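PDB 4A9V: PHOX from Pseudomonas fluorescens, which is an alkaline phosphatase of the PhoX family, a beta-propeller enzyme whose iron-calcium cofactor catalyses phosphotransfer. Local coordinates for residues R138-I143 with F255-P261. Sequence-based numbering, arbitrary orientation.
Sequences RYNRRI and FDPQSTP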
loop_
_atom_site.group_PDB
_atom_site.type_symbol
_atom_site.label_atom_id
_atom_site.label_comp_id
_atom_site.label_asym_id
_atom_site.label_seq_id
_atom_site.Cartn_x
_atom_site.Cartn_y
_atom_site.Cartn_z
ATOM N N ARG A 138 26.063 0.888 5.524
ATOM C CA ARG A 138 25.948 -0.503 5.935
ATOM C C ARG A 138 24.492 -0.946 6.109
ATOM O O ARG A 138 24.205 -2.140 6.111
ATOM C CB ARG A 138 26.732 -0.744 7.225
ATOM C CG ARG A 138 26.037 -0.250 8.479
ATOM C CD ARG A 138 26.732 -0.742 9.745
ATOM N NE ARG A 138 26.594 -2.185 9.936
ATOM C CZ ARG A 138 25.701 -2.756 10.747
ATOM N NH1 ARG A 138 25.009 -2.012 11.603
ATOM N NH2 ARG A 138 25.635 -4.079 10.834
ATOM N N TYR A 139 23.572 0.012 6.194
ATOM C CA TYR A 139 22.155 -0.301 6.354
ATOM C C TYR A 139 21.440 -0.508 5.021
ATOM O O TYR A 139 20.313 -0.987 4.991
ATOM C CB TYR A 139 21.470 0.793 7.165
ATOM C CG TYR A 139 21.947 0.848 8.598
ATOM C CD1 TYR A 139 21.499 -0.077 9.524
ATOM C CD2 TYR A 139 22.947 1.730 8.985
ATOM C CE1 TYR A 139 21.979 -0.080 10.818
ATOM C CE2 TYR A 139 23.475 1.696 10.264
ATOM C CZ TYR A 139 22.974 0.801 11.181
ATOM O OH TYR A 139 23.482 0.758 12.459
ATOM N N ASN A 140 22.039 -0.064 3.924
ATOM C CA ASN A 140 21.363 -0.164 2.636
ATOM C C ASN A 140 21.166 -1.629 2.279
ATOM O O ASN A 140 22.089 -2.432 2.410
ATOM C CB ASN A 140 22.164 0.524 1.536
ATOM C CG ASN A 140 22.212 2.030 1.691
ATOM O OD1 ASN A 140 21.510 2.623 2.521
ATOM N ND2 ASN A 140 23.010 2.668 0.844
ATOM N N ARG A 141 20.002 -1.965 1.735
ATOM C CA ARG A 141 19.680 -3.360 1.504
ATOM C C ARG A 141 18.561 -3.478 0.493
ATOM O O ARG A 141 17.588 -2.734 0.553
ATOM C CB ARG A 141 19.247 -3.988 2.828
ATOM C CG ARG A 141 19.012 -5.470 2.754
ATOM C CD ARG A 141 18.515 -6.003 4.079
ATOM N NE ARG A 141 18.358 -7.440 4.002
ATOM C CZ ARG A 141 18.040 -8.219 5.020
ATOM N NH1 ARG A 141 17.640 -7.683 6.168
ATOM N NH2 ARG A 141 18.046 -9.536 4.849
ATOM N N ARG A 142 18.664 -4.477 -0.376
ATOM C CA ARG A 142 17.518 -4.967 -1.137
ATOM C C ARG A 142 16.990 -6.260 -0.534
ATOM O O ARG A 142 17.736 -7.217 -0.334
ATOM C CB ARG A 142 17.877 -5.197 -2.604
ATOM C CG ARG A 142 18.047 -3.935 -3.429
ATOM C CD ARG A 142 16.850 -2.996 -3.373
ATOM N NE ARG A 142 15.560 -3.669 -3.502
ATOM C CZ ARG A 142 15.162 -4.318 -4.591
ATOM N NH1 ARG A 142 15.819 -4.181 -5.732
ATOM N NH2 ARG A 142 14.099 -5.110 -4.549
ATOM N N ILE A 143 15.678 -6.297 -0.340
ATOM C CA ILE A 143 14.934 -7.520 -0.157
ATOM C C ILE A 143 14.078 -7.656 -1.407
ATOM O O ILE A 143 13.437 -6.689 -1.816
ATOM C CB ILE A 143 14.071 -7.443 1.114
ATOM C CG1 ILE A 143 14.977 -7.254 2.340
ATOM C CG2 ILE A 143 13.218 -8.690 1.260
ATOM C CD1 ILE A 143 14.318 -6.602 3.530
ATOM N N PHE A 255 17.138 -1.918 10.927
ATOM C CA PHE A 255 18.383 -1.660 11.641
ATOM C C PHE A 255 19.289 -2.888 11.766
ATOM O O PHE A 255 20.376 -2.797 12.336
ATOM C CB PHE A 255 18.096 -1.063 13.018
ATOM C CG PHE A 255 17.565 0.339 12.959
ATOM C CD1 PHE A 255 18.428 1.418 12.848
ATOM C CD2 PHE A 255 16.202 0.581 12.956
ATOM C CE1 PHE A 255 17.946 2.708 12.743
ATOM C CE2 PHE A 255 15.717 1.873 12.854
ATOM C CZ PHE A 255 16.587 2.934 12.729
ATOM N N ASP A 256 18.874 -4.012 11.193
ATOM C CA ASP A 256 19.710 -5.212 11.172
ATOM C C ASP A 256 19.806 -5.756 9.753
ATOM O O ASP A 256 18.931 -6.486 9.298
ATOM C CB ASP A 256 19.138 -6.293 12.095
ATOM C CG ASP A 256 19.994 -7.547 12.129
ATOM O OD1 ASP A 256 21.019 -7.596 11.413
ATOM O OD2 ASP A 256 19.592 -8.514 12.814
ATOM N N PRO A 257 20.835 -5.341 9.013
ATOM C CA PRO A 257 20.863 -5.648 7.585
ATOM C C PRO A 257 21.140 -7.112 7.259
ATOM O O PRO A 257 21.037 -7.502 6.102
ATOM C CB PRO A 257 21.978 -4.742 7.038
ATOM C CG PRO A 257 22.756 -4.296 8.222
ATOM C CD PRO A 257 21.838 -4.336 9.399
ATOM N N GLN A 258 21.411 -7.928 8.273
ATOM C CA GLN A 258 21.554 -9.364 8.066
ATOM C C GLN A 258 20.370 -10.156 8.618
ATOM O O GLN A 258 20.398 -11.382 8.628
ATOM C CB GLN A 258 22.861 -9.862 8.682
ATOM C CG GLN A 258 24.096 -9.439 7.900
ATOM C CD GLN A 258 24.459 -7.984 8.115
ATOM O OE1 GLN A 258 24.517 -7.508 9.252
ATOM N NE2 GLN A 258 24.765 -7.281 7.028
ATOM N N SER A 259 19.322 -9.458 9.041
ATOM C CA SER A 259 18.131 -10.123 9.563
ATOM C C SER A 259 17.317 -10.779 8.455
ATOM O O SER A 259 17.341 -10.337 7.305
ATOM C CB SER A 259 17.254 -9.131 10.322
ATOM O OG SER A 259 16.778 -8.105 9.465
ATOM N N THR A 260 16.585 -11.824 8.819
ATOM C CA THR A 260 15.696 -12.505 7.888
ATOM C C THR A 260 14.259 -12.050 8.119
ATOM O O THR A 260 13.710 -12.258 9.200
ATOM C CB THR A 260 15.798 -14.035 8.066
ATOM O OG1 THR A 260 17.133 -14.456 7.770
ATOM C CG2 THR A 260 14.837 -14.762 7.153
ATOM N N PRO A 261 13.646 -11.402 7.116
ATOM C CA PRO A 261 12.270 -10.946 7.292
ATOM C C PRO A 261 11.303 -12.104 7.473
ATOM O O PRO A 261 11.580 -13.240 7.070
ATOM C CB PRO A 261 11.981 -10.183 5.992
ATOM C CG PRO A 261 13.334 -9.796 5.474
ATOM C CD PRO A 261 14.213 -10.956 5.834
HETATM O O HOH W 1 25.796 -4.306 6.955
HETATM O O HOH W 2 22.906 -4.464 12.480
HETATM O O HOH W 3 17.170 -4.923 6.918
#
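R141 reaches from the outer strand 130-144 of one antiparallel sheet in this beta-propeller to S259, in the loop joining strands 249-252 and 262-264 of a neighbouring sheet. Both terminal nitrogens of its guanidinium donate to one carbonyl oxygen, S259 O, at 2.7 Å from R141 NH2 and 2.9 Å from R141 NH1; the oxygen lies in the guanidinium plane, and the NH2 bond is the straighter (149° against 136°). With CG anti to the backbone nitrogen (chi1 -174°), the chain, extended as far as NE, carries the guanidinium to the loop. P257 O sits over the centre of one guanidinium face, and CD1 of I143 lies above the opposite face, displaced toward its rim. Were R141 an alanine, S259 O would probably lose both guanidinium donors and P257 O the flat group it sits against. At the other end of the contact, CE1 of Y139 brings the ring edge to F255 O at 3.5 Å, while P257 CG packs over one face of the R138 guanidinium. Water 1 bridges R138 O and Q258 NE2. D256 to S259 form a type I turn, and D256 OD1 accepts from Q258 N in an Asx turn. Within it, S259 OG donates to D256 O at 2.7 Å, in the carbonyl plane.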